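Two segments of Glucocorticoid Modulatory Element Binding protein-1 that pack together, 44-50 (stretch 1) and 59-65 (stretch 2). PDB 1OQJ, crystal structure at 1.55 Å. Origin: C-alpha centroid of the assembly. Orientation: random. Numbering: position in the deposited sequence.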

ATOM      1  N   SER A  44      -1.845   7.470   4.308  1.00  9.12           N
ATOM      2  CA  SER A  44      -0.976   7.023   3.232  1.00  7.99           C
ATOM      3  C   SER A  44      -0.104   5.854   3.673  1.00  8.64           C
ATOM      4  O   SER A  44       0.080   5.615   4.865  1.00  8.92           O
ATOM      5  CB  SER A  44      -0.050   8.160   2.810  1.00  8.34           C
ATOM      6  OG  SER A  44       0.859   8.455   3.862  1.00 11.70           O
ATOM      7  N   PRO A  45       0.440   5.104   2.703  1.00 10.06           N
ATOM      8  CA  PRO A  45       1.308   3.970   3.020  1.00  9.04           C
ATOM      9  C   PRO A  45       2.527   4.462   3.814  1.00  9.27           C
ATOM     10  O   PRO A  45       3.004   3.774   4.714  1.00 10.39           O
ATOM     11  CB  PRO A  45       1.693   3.441   1.640  1.00  9.02           C
ATOM     12  CG  PRO A  45       0.450   3.685   0.850  1.00  9.79           C
ATOM     13  CD  PRO A  45       0.051   5.086   1.280  1.00  8.83           C
ATOM     14  N   LYS A  46       3.023   5.652   3.478  1.00  9.83           N
ATOM     15  CA  LYS A  46       4.178   6.206   4.178  1.00 10.20           C
ATOM     16  C   LYS A  46       3.859   6.399   5.656  1.00 10.61           C
ATOM     17  O   LYS A  46       4.669   6.063   6.521  1.00 11.01           O
ATOM     18  CB  LYS A  46       4.598   7.547   3.567  1.00 11.38           C
ATOM     19  CG  LYS A  46       5.882   8.103   4.169  1.00 14.57           C
ATOM     20  CD  LYS A  46       6.293   9.414   3.519  1.00 17.49           C
ATOM     21  CE  LYS A  46       7.661   9.860   4.016  1.00 22.92           C
ATOM     22  NZ  LYS A  46       8.071  11.176   3.449  1.00 26.58           N
ATOM     23  N   HIS A  47       2.677   6.932   5.950  1.00 10.34           N
ATOM     24  CA  HIS A  47       2.295   7.147   7.341  1.00  9.53           C
ATOM     25  C   HIS A  47       2.009   5.838   8.063  1.00  9.64           C
ATOM     26  O   HIS A  47       2.388   5.676   9.225  1.00  8.98           O
ATOM     27  CB  HIS A  47       1.098   8.093   7.421  1.00 10.26           C
ATOM     28  CG  HIS A  47       1.448   9.515   7.111  1.00 10.90           C
ATOM     29  ND1 HIS A  47       0.500  10.497   6.924  1.00 11.83           N
ATOM     30  CD2 HIS A  47       2.652  10.123   6.968  1.00 12.18           C
ATOM     31  CE1 HIS A  47       1.103  11.648   6.678  1.00 13.37           C
ATOM     32  NE2 HIS A  47       2.408  11.448   6.699  1.00 12.39           N
ATOM     33  N   PHE A  48       1.352   4.902   7.387  1.00  9.47           N
ATOM     34  CA  PHE A  48       1.074   3.615   8.007  1.00  9.67           C
ATOM     35  C   PHE A  48       2.394   2.955   8.405  1.00  9.24           C
ATOM     36  O   PHE A  48       2.553   2.483   9.531  1.00 10.05           O
ATOM     37  CB  PHE A  48       0.315   2.711   7.032  1.00  8.86           C
ATOM     38  CG  PHE A  48       0.125   1.307   7.529  1.00  8.20           C
ATOM     39  CD1 PHE A  48      -0.441   1.069   8.780  1.00  8.26           C
ATOM     40  CD2 PHE A  48       0.510   0.219   6.747  1.00  7.23           C
ATOM     41  CE1 PHE A  48      -0.623  -0.233   9.253  1.00  8.59           C
ATOM     42  CE2 PHE A  48       0.332  -1.089   7.205  1.00  7.14           C
ATOM     43  CZ  PHE A  48      -0.236  -1.313   8.462  1.00  8.33           C
ATOM     44  N   VAL A  49       3.341   2.931   7.473  1.00 10.18           N
ATOM     45  CA  VAL A  49       4.645   2.333   7.723  1.00  9.97           C
ATOM     46  C   VAL A  49       5.356   3.016   8.889  1.00  9.68           C
ATOM     47  O   VAL A  49       5.987   2.353   9.715  1.00 10.14           O
ATOM     48  CB  VAL A  49       5.526   2.398   6.452  1.00  8.49           C
ATOM     49  CG1 VAL A  49       6.964   1.995   6.776  1.00 10.32           C
ATOM     50  CG2 VAL A  49       4.953   1.473   5.386  1.00 10.95           C
ATOM     51  N   HIS A  50       5.241   4.338   8.968  1.00  9.84           N
ATOM     52  CA  HIS A  50       5.886   5.060  10.051  1.00 11.32           C
ATOM     53  C   HIS A  50       5.288   4.686  11.398  1.00 11.52           C
ATOM     54  O   HIS A  50       6.015   4.408  12.353  1.00 11.73           O
ATOM     55  CB  HIS A  50       5.757   6.564   9.869  1.00 12.01           C
ATOM     56  CG  HIS A  50       6.512   7.338  10.899  1.00 12.15           C
ATOM     57  ND1 HIS A  50       7.880   7.497  10.846  1.00 13.28           N
ATOM     58  CD2 HIS A  50       6.112   7.902  12.063  1.00 12.55           C
ATOM     59  CE1 HIS A  50       8.290   8.122  11.934  1.00 13.56           C
ATOM     60  NE2 HIS A  50       7.237   8.379  12.691  1.00 13.10           N
ATOM     61  N   ASP A  59      11.642   1.900   2.383  1.00 17.98           N
ATOM     62  CA  ASP A  59      11.072   1.130   1.283  1.00 16.94           C
ATOM     63  C   ASP A  59       9.689   0.651   1.704  1.00 14.39           C
ATOM     64  O   ASP A  59       9.520  -0.499   2.110  1.00 13.19           O
ATOM     65  CB  ASP A  59      11.954  -0.076   0.960  1.00 19.78           C
ATOM     66  CG  ASP A  59      11.624  -0.690  -0.387  1.00 21.57           C
ATOM     67  OD1 ASP A  59      10.452  -0.601  -0.807  1.00 24.23           O
ATOM     68  OD2 ASP A  59      12.533  -1.266  -1.020  1.00 25.57           O
ATOM     69  N   TRP A  60       8.699   1.533   1.606  1.00 13.72           N
ATOM     70  CA  TRP A  60       7.349   1.176   2.016  1.00 11.58           C
ATOM     71  C   TRP A  60       6.793  -0.060   1.320  1.00 11.68           C
ATOM     72  O   TRP A  60       6.038  -0.816   1.925  1.00 11.22           O
ATOM     73  CB  TRP A  60       6.388   2.356   1.822  1.00 12.73           C
ATOM     74  CG  TRP A  60       6.129   2.742   0.397  1.00 12.49           C
ATOM     75  CD1 TRP A  60       6.869   3.588  -0.373  1.00 14.80           C
ATOM     76  CD2 TRP A  60       5.037   2.303  -0.423  1.00 12.87           C
ATOM     77  NE1 TRP A  60       6.302   3.709  -1.623  1.00 15.15           N
ATOM     78  CE2 TRP A  60       5.177   2.929  -1.679  1.00 13.82           C
ATOM     79  CE3 TRP A  60       3.951   1.440  -0.215  1.00 11.55           C
ATOM     80  CZ2 TRP A  60       4.272   2.721  -2.727  1.00 13.90           C
ATOM     81  CZ3 TRP A  60       3.050   1.234  -1.258  1.00 13.72           C
ATOM     82  CH2 TRP A  60       3.218   1.872  -2.496  1.00 13.63           C
ATOM     83  N   LYS A  61       7.175  -0.274   0.063  1.00 12.41           N
ATOM     84  CA  LYS A  61       6.680  -1.428  -0.682  1.00 10.71           C
ATOM     85  C   LYS A  61       7.200  -2.744  -0.122  1.00 11.56           C
ATOM     86  O   LYS A  61       6.597  -3.791  -0.337  1.00 10.53           O
ATOM     87  CB  LYS A  61       7.051  -1.322  -2.160  1.00 11.52           C
ATOM     88  CG  LYS A  61       6.527  -0.076  -2.840  1.00 13.34           C
ATOM     89  CD  LYS A  61       6.845  -0.089  -4.325  1.00 17.39           C
ATOM     90  CE  LYS A  61       6.674   1.288  -4.942  1.00 20.50           C
ATOM     91  NZ  LYS A  61       7.677   2.252  -4.403  1.00 22.83           N
ATOM     92  N   ARG A  62       8.325  -2.700   0.585  1.00 11.98           N
ATOM     93  CA  ARG A  62       8.863  -3.914   1.177  1.00 13.34           C
ATOM     94  C   ARG A  62       8.484  -4.015   2.656  1.00 11.37           C
ATOM     95  O   ARG A  62       8.473  -5.105   3.225  1.00 12.47           O
ATOM     96  CB  ARG A  62      10.386  -3.975   0.999  1.00 16.90           C
ATOM     97  CG  ARG A  62      10.826  -4.293  -0.433  1.00 21.84           C
ATOM     98  CD  ARG A  62      12.307  -4.651  -0.490  1.00 25.31           C
ATOM     99  NE  ARG A  62      12.700  -5.212  -1.782  1.00 28.94           N
ATOM    100  CZ  ARG A  62      12.805  -4.514  -2.908  1.00 30.68           C
ATOM    101  NH1 ARG A  62      12.550  -3.213  -2.914  1.00 31.87           N
ATOM    102  NH2 ARG A  62      13.164  -5.118  -4.034  1.00 32.40           N
ATOM    103  N   ALA A  63       8.155  -2.878   3.267  1.00 10.83           N
ATOM    104  CA  ALA A  63       7.764  -2.836   4.675  1.00 10.84           C
ATOM    105  C   ALA A  63       6.337  -3.354   4.859  1.00 10.72           C
ATOM    106  O   ALA A  63       6.028  -4.015   5.849  1.00 11.78           O
ATOM    107  CB  ALA A  63       7.868  -1.411   5.204  1.00 11.04           C
ATOM    108  N   ILE A  64       5.468  -3.036   3.904  1.00 10.36           N
ATOM    109  CA  ILE A  64       4.083  -3.489   3.961  1.00  9.17           C
ATOM    110  C   ILE A  64       3.976  -4.884   3.360  1.00  9.50           C
ATOM    111  O   ILE A  64       4.561  -5.163   2.313  1.00  9.84           O
ATOM    112  CB  ILE A  64       3.150  -2.548   3.175  1.00  8.42           C
ATOM    113  CG1 ILE A  64       3.180  -1.151   3.796  1.00  8.45           C
ATOM    114  CG2 ILE A  64       1.726  -3.100   3.170  1.00  8.85           C
ATOM    115  CD1 ILE A  64       2.289  -0.145   3.084  1.00  9.62           C
ATOM    116  N   ARG A  65       3.222  -5.754   4.022  1.00  8.79           N
ATOM    117  CA  ARG A  65       3.035  -7.118   3.548  1.00  9.21           C
ATOM    118  C   ARG A  65       1.552  -7.427   3.360  1.00  8.39           C
ATOM    119  O   ARG A  65       0.691  -6.839   4.012  1.00  8.45           O
ATOM    120  CB  ARG A  65       3.651  -8.115   4.535  1.00 11.42           C
ATOM    121  CG  ARG A  65       5.176  -8.094   4.566  1.00 14.60           C
ATOM    122  CD  ARG A  65       5.728  -9.020   5.645  1.00 18.90           C
ATOM    123  NE  ARG A  65       7.184  -8.928   5.756  1.00 20.35           N
ATOM    124  CZ  ARG A  65       8.044  -9.549   4.953  1.00 21.94           C
ATOM    125  NH1 ARG A  65       7.603 -10.321   3.969  1.00 20.26           N
ATOM    126  NH2 ARG A  65       9.349  -9.394   5.130  1.00 23.17           N
TER

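Two short helical segments of one chain meet here through side chains alone. No hydrogen bond crosses between them, and the contact, which buries 271 Å² counting both sides, is entirely apolar. Each helix makes its own backbone hydrogen bonds. In stretch 1 the helix begins at P45, and bonds such as V49 N to P45 O (2.9 Å) hold its turns. P45, F48 and V49 all direct their CA-to-CB bonds toward stretch 2, the three-and-four residue spacing that gathers side chains on one flank of a helix. Proline suits the first turn, where its lack of an amide hydrogen costs no helical bond. Just before it, S44 caps the helix: its OG accepts from H47 N at 3.2 Å, serving an amide that has no carbonyl a turn earlier within the helix.

Stretch 2 opens with D59, another N-cap, whose CA-to-CB bond points away from stretch 1. Its OD1 receives a weak hydrogen bond from R62 N at 3.3 Å, while OD2 forms a salt bridge with R62 NH1 at 2.7 Å, so the arginine supplies charge compensation as well as a capped amide. Both residues stay outside the apolar contact.

W60 follows, its CA-to-CB bond pointing toward stretch 1. With chi1 in the p well, its broad indole reaches the proline, and P45 CB lies 3.5 Å from W60 CE3, approaching the ring obliquely. The tryptophan also contributes its CB, 3.9 Å from V49 CG2, so this one large residue touches both the first turn of the opposing helix and the next.

The CA-to-CB bond of K61 points away, consistent with a long charged side chain beside an apolar contact; its NZ is hydrogen-bonded elsewhere in the structure. The chain then returns to the contact at A63, whose small methyl CB sits 3.9 Å from V49 CG1.

I64 leaves helical phi/psi, yet its amide still bonds to W60 O at 3.0 Å. Its CA-to-CB bond runs sideways, but the extended m, t side chain brings its end nearer to stretch 1. I64 CG1 packs 3.5 Å from V49 CG2, and I64 CD1 lies 3.9 Å from P45 CB and 4.1 Å from F48 CD2, at the edge of the phenyl ring. Isoleucine suits the place because this apolar chain reaches P45, F48 and V49. V49, in turn, meets W60, A63 and I64: both its compact methyls lie near A63 CB, and CG2 also packs against the other two. R65 continues in extended conformation, beyond the contact.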